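Local coordinates for protein aldolase (Escherichia coli, PDB 6VOP) that belongs to the class II aldolase and adducin N-terminal domain family of the AraD-like clan and assembles from four copies of its chain, at residues Ser20-Gln24 and Arg25-Thr29; Tyr201-Ala204 and Gly205-Ala208. The protein carries 2 engineered substitutions. All blocks are in the same frame, centred on the assembly; numbering follows the deposited sequence.

Contact 1 (Ser20-Gln24 and Arg25-Thr29)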
loop_
_atom_site.group_PDB
_atom_site.type_symbol
_atom_site.label_atom_id
_atom_site.label_comp_id
_atom_site.label_asym_id
_atom_site.label_seq_id
_atom_site.Cartn_x
_atom_site.Cartn_y
_atom_site.Cartn_z
ATOM N N SER A 20 -11.171 -8.001 7.765
ATOM C CA SER A 20 -11.208 -7.319 6.476
ATOM C C SER A 20 -10.210 -6.167 6.438
ATOM O O SER A 20 -9.544 -5.944 5.420
ATOM C CB SER A 20 -12.626 -6.823 6.197
ATOM O OG SER A 20 -12.660 -5.973 5.068
ATOM N N SER A 21 -10.084 -5.431 7.542
ATOM C CA SER A 21 -9.121 -4.337 7.607
ATOM C C SER A 21 -7.699 -4.831 7.369
ATOM O O SER A 21 -6.941 -4.218 6.610
ATOM C CB SER A 21 -9.232 -3.633 8.959
ATOM O OG SER A 21 -8.414 -2.482 8.998
ATOM N N PHE A 22 -7.320 -5.937 8.015
ATOM C CA PHE A 22 -5.995 -6.507 7.792
ATOM C C PHE A 22 -5.800 -6.894 6.332
ATOM O O PHE A 22 -4.709 -6.723 5.775
ATOM C CB PHE A 22 -5.789 -7.723 8.693
ATOM C CG PHE A 22 -5.426 -7.377 10.105
ATOM C CD1 PHE A 22 -4.557 -6.333 10.378
ATOM C CD2 PHE A 22 -5.954 -8.100 11.162
ATOM C CE1 PHE A 22 -4.223 -6.014 11.681
ATOM C CE2 PHE A 22 -5.624 -7.788 12.465
ATOM C CZ PHE A 22 -4.758 -6.743 12.726
ATOM N N PHE A 23 -6.850 -7.410 5.694
ATOM C CA PHE A 23 -6.726 -7.892 4.324
ATOM C C PHE A 23 -6.590 -6.737 3.337
ATOM O O PHE A 23 -5.735 -6.777 2.444
ATOM C CB PHE A 23 -7.928 -8.770 3.979
ATOM C CG PHE A 23 -7.896 -9.339 2.587
ATOM C CD1 PHE A 23 -7.202 -10.506 2.315
ATOM C CD2 PHE A 23 -8.580 -8.719 1.555
ATOM C CE1 PHE A 23 -7.179 -11.033 1.037
ATOM C CE2 PHE A 23 -8.561 -9.242 0.281
ATOM C CZ PHE A 23 -7.862 -10.400 0.022
ATOM N N GLN A 24 -7.418 -5.695 3.486
ATOM C CA GLN A 24 -7.393 -4.590 2.531
ATOM C C GLN A 24 -6.124 -3.754 2.657
ATOM O O GLN A 24 -5.711 -3.112 1.685
ATOM C CB GLN A 24 -8.631 -3.704 2.703
ATOM C CG GLN A 24 -9.953 -4.465 2.710
ATOM C CD GLN A 24 -11.145 -3.579 3.048
ATOM O OE1 GLN A 24 -11.798 -3.031 2.159
ATOM N NE2 GLN A 24 -11.431 -3.435 4.338
ATOM N N ARG A 25 -5.491 -3.749 3.826
ATOM C CA ARG A 25 -4.309 -2.932 4.060
ATOM C C ARG A 25 -3.010 -3.706 3.883
ATOM O O ARG A 25 -1.935 -3.164 4.160
ATOM C CB ARG A 25 -4.370 -2.310 5.457
ATOM C CG ARG A 25 -5.526 -1.339 5.647
ATOM C CD ARG A 25 -5.495 -0.733 7.035
ATOM N NE ARG A 25 -5.602 -1.759 8.067
ATOM C CZ ARG A 25 -5.007 -1.691 9.252
ATOM N NH1 ARG A 25 -4.258 -0.641 9.561
ATOM N NH2 ARG A 25 -5.163 -2.673 10.130
ATOM N N GLY A 26 -3.081 -4.953 3.423
ATOM C CA GLY A 26 -1.899 -5.713 3.077
ATOM C C GLY A 26 -1.269 -6.503 4.203
ATOM O O GLY A 26 -0.195 -7.085 3.999
ATOM N N TYR A 27 -1.891 -6.546 5.383
ATOM C CA TYR A 27 -1.325 -7.319 6.484
ATOM C C TYR A 27 -1.526 -8.815 6.274
ATOM O O TYR A 27 -0.662 -9.620 6.636
ATOM C CB TYR A 27 -1.946 -6.886 7.810
ATOM C CG TYR A 27 -1.521 -5.518 8.294
ATOM C CD1 TYR A 27 -2.261 -4.386 7.973
ATOM C CD2 TYR A 27 -0.393 -5.359 9.088
ATOM C CE1 TYR A 27 -1.881 -3.134 8.420
ATOM C CE2 TYR A 27 -0.005 -4.109 9.541
ATOM C CZ TYR A 27 -0.753 -3.002 9.205
ATOM O OH TYR A 27 -0.376 -1.759 9.653
ATOM N N ALA A 28 -2.664 -9.207 5.707
ATOM C CA ALA A 28 -2.988 -10.605 5.460
ATOM C C ALA A 28 -2.840 -10.916 3.977
ATOM O O ALA A 28 -3.260 -10.128 3.126
ATOM C CB ALA A 28 -4.409 -10.926 5.923
ATOM N N THR A 29 -2.243 -12.067 3.671
ATOM C CA THR A 29 -1.935 -12.462 2.295
ATOM C C THR A 29 -2.630 -13.784 1.988
ATOM O O THR A 29 -2.197 -14.843 2.454
ATOM C CB THR A 29 -0.429 -12.580 2.082
ATOM O OG1 THR A 29 0.181 -13.145 3.250
ATOM C CG2 THR A 29 0.179 -11.216 1.808
#

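Contact 2 (Tyr201-Ala204 and Gly205-Ala208)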
loop_
_atom_site.group_PDB
_atom_site.type_symbol
_atom_site.label_atom_id
_atom_site.label_comp_id
_atom_site.label_asym_id
_atom_site.label_seq_id
_atom_site.Cartn_x
_atom_site.Cartn_y
_atom_site.Cartn_z
ATOM N N TYR A 201 19.338 4.355 18.695
ATOM C CA TYR A 201 18.567 3.443 19.525
ATOM C C TYR A 201 18.252 4.085 20.871
ATOM O O TYR A 201 18.985 4.948 21.363
ATOM C CB TYR A 201 19.333 2.138 19.745
ATOM C CG TYR A 201 19.507 1.284 18.507
ATOM C CD1 TYR A 201 18.507 0.411 18.098
ATOM C CD2 TYR A 201 20.676 1.339 17.757
ATOM C CE1 TYR A 201 18.663 -0.378 16.972
ATOM C CE2 TYR A 201 20.841 0.552 16.629
ATOM C CZ TYR A 201 19.831 -0.304 16.241
ATOM O OH TYR A 201 19.986 -1.088 15.121
ATOM N N LEU A 202 17.143 3.656 21.468
ATOM C CA LEU A 202 16.828 4.067 22.828
ATOM C C LEU A 202 17.859 3.481 23.785
ATOM O O LEU A 202 18.163 2.286 23.728
ATOM C CB LEU A 202 15.421 3.612 23.215
ATOM C CG LEU A 202 14.250 4.009 22.313
ATOM C CD1 LEU A 202 12.938 3.550 22.927
ATOM C CD2 LEU A 202 14.222 5.507 22.050
ATOM N N THR A 203 18.407 4.326 24.655
ATOM C CA THR A 203 19.390 3.863 25.621
ATOM C C THR A 203 18.712 3.032 26.712
ATOM O O THR A 203 17.486 3.021 26.854
ATOM C CB THR A 203 20.139 5.046 26.235
ATOM O OG1 THR A 203 19.294 5.712 27.182
ATOM C CG2 THR A 203 20.562 6.033 25.154
ATOM N N ALA A 204 19.538 2.320 27.487
ATOM C CA ALA A 204 19.006 1.451 28.534
ATOM C C ALA A 204 18.139 2.221 29.519
ATOM O O ALA A 204 17.133 1.691 30.006
ATOM C CB ALA A 204 20.150 0.750 29.269
ATOM N N GLY A 205 18.502 3.471 29.816
ATOM C CA GLY A 205 17.692 4.271 30.718
ATOM C C GLY A 205 16.359 4.666 30.113
ATOM O O GLY A 205 15.336 4.683 30.802
ATOM N N GLU A 206 16.351 4.993 28.819
ATOM C CA GLU A 206 15.099 5.357 28.163
ATOM C C GLU A 206 14.170 4.158 28.020
ATOM O O GLU A 206 12.947 4.328 27.947
ATOM C CB GLU A 206 15.387 5.986 26.801
ATOM C CG GLU A 206 16.373 7.142 26.867
ATOM C CD GLU A 206 16.722 7.699 25.501
ATOM O OE1 GLU A 206 16.754 8.938 25.354
ATOM O OE2 GLU A 206 16.967 6.899 24.575
ATOM N N ILE A 207 14.726 2.943 27.986
ATOM C CA ILE A 207 13.893 1.745 27.949
ATOM C C ILE A 207 13.246 1.502 29.308
ATOM O O ILE A 207 12.061 1.154 29.393
ATOM C CB ILE A 207 14.726 0.531 27.493
ATOM C CG1 ILE A 207 15.215 0.712 26.055
ATOM C CG2 ILE A 207 13.923 -0.753 27.611
ATOM C CD1 ILE A 207 16.191 -0.362 25.611
ATOM N N ALA A 208 14.008 1.691 30.392
ATOM C CA ALA A 208 13.494 1.423 31.733
ATOM C C ALA A 208 12.345 2.353 32.106
ATOM O O ALA A 208 11.479 1.973 32.902
ATOM C CB ALA A 208 14.621 1.542 32.761
#

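Contact 1 (Ser20-Gln24 and Arg25-Thr29)
Backbone hydrogen bonds between F22 and Y27 and between F23 and G26 close helix 7-24 with a Schellman motif. Y27 N donates to F22 O over 2.9 Å, and the bond from G26 N to F23 O that completes the motif is weak. G26 holds the C-prime position with positive phi (88°), a backbone shape in which a CB would be pressed against the preceding carbonyl oxygen, and this suits glycine. F22 O is gripped a second time, by A28 N at 3.2 Å.

The carbonyl of S21 is likewise shared. R25 N and R25 NE both donate to S21 O, each at 3.2 Å, from opposite faces of its plane. The bend of the R25 chain at chi3 (-60°) folds NE back toward the helix end, with S21 O close to the guanidinium plane. S21 OG also lies 3.0 Å from R25 NE.

Among the flat groups, F22 turns its edge toward the face of Y27 in an offset edge-to-face pair, with centroids 5.5 Å apart and planes at 67°. F22 CD1 also packs on Y27 CB at 3.7 Å. The Y27 ring reaches on to the guanidinium of R25, placing CE1 over the centre of one face.

This helix end packs against helix 174-194, where R25 NH1 forms a salt bridge with E182 and the F22 and Y27 side chains touch the same glutamate. F22, Y27 and A28 also touch L99 of strand 95-99, while R25 and S21 meet F23 of a neighbouring subunit.

Contact 2 (Tyr201-Ala204 and Gly205-Ala208)
E206 lays its side chain across T203, bringing CG to within 3.3 Å of the threonine OG1 and the carboxylate beside the backbone N of the same residue. Extended beyond CG, the chain reaches along the preceding residues to put OE2 at T203 N, from which it accepts a hydrogen bond of 2.9 Å. The N-H points well at the oxygen, at 159°. It meets OE2 on the anti side, however, and 28° out of the carboxylate plane. In return, T203 OG1 accepts from E206 N, a weak bond of 3.4 Å. The hydroxyl can face this N-H because chi1 (75°) sets it between the backbone N and the carbonyl carbon. The two reciprocal bonds make a capping box, with T203 as the N-cap of helix 204-208.

The first turn continues from the cap: I207 N donates to T203 O at 3.0 Å, and A208 N to A204 O. Next to the cap, an apolar contact joins L202 CB to I207 CG1 at 4.1 Å. The L202 side chain crosses that of E206 at about a right angle, and Y138 of a neighbouring subunit packs on both residues.

E206 OE2 has a second partner, R200, in a salt bridge. One carboxylate oxygen therefore serves both the backbone at the helix start and a cation. R200 and the N-H groups at the helix start would both be expected to favour the ionised form of E206.

Both contacts are local and sit at helix ends, but opposite ones: contact 1 finishes helix 7-24 and contact 2 starts helix 204-208. Contact 1 is partly buried, its centre about 14 Å from that of the chain, and combines a glycine-dependent backbone turn with aromatic packing against the central sheet and helix 174-194. Contact 2 lies at the surface, its centre about 25 Å from that of the chain, and combines a side-chain capping box with first-turn backbone bonds and little apolar packing. They share no element. The nearest atoms of contact 1 and contact 2 are about 20 Å apart. Each pairs an arginine with a glutamate, and each also touches the same neighbouring subunit.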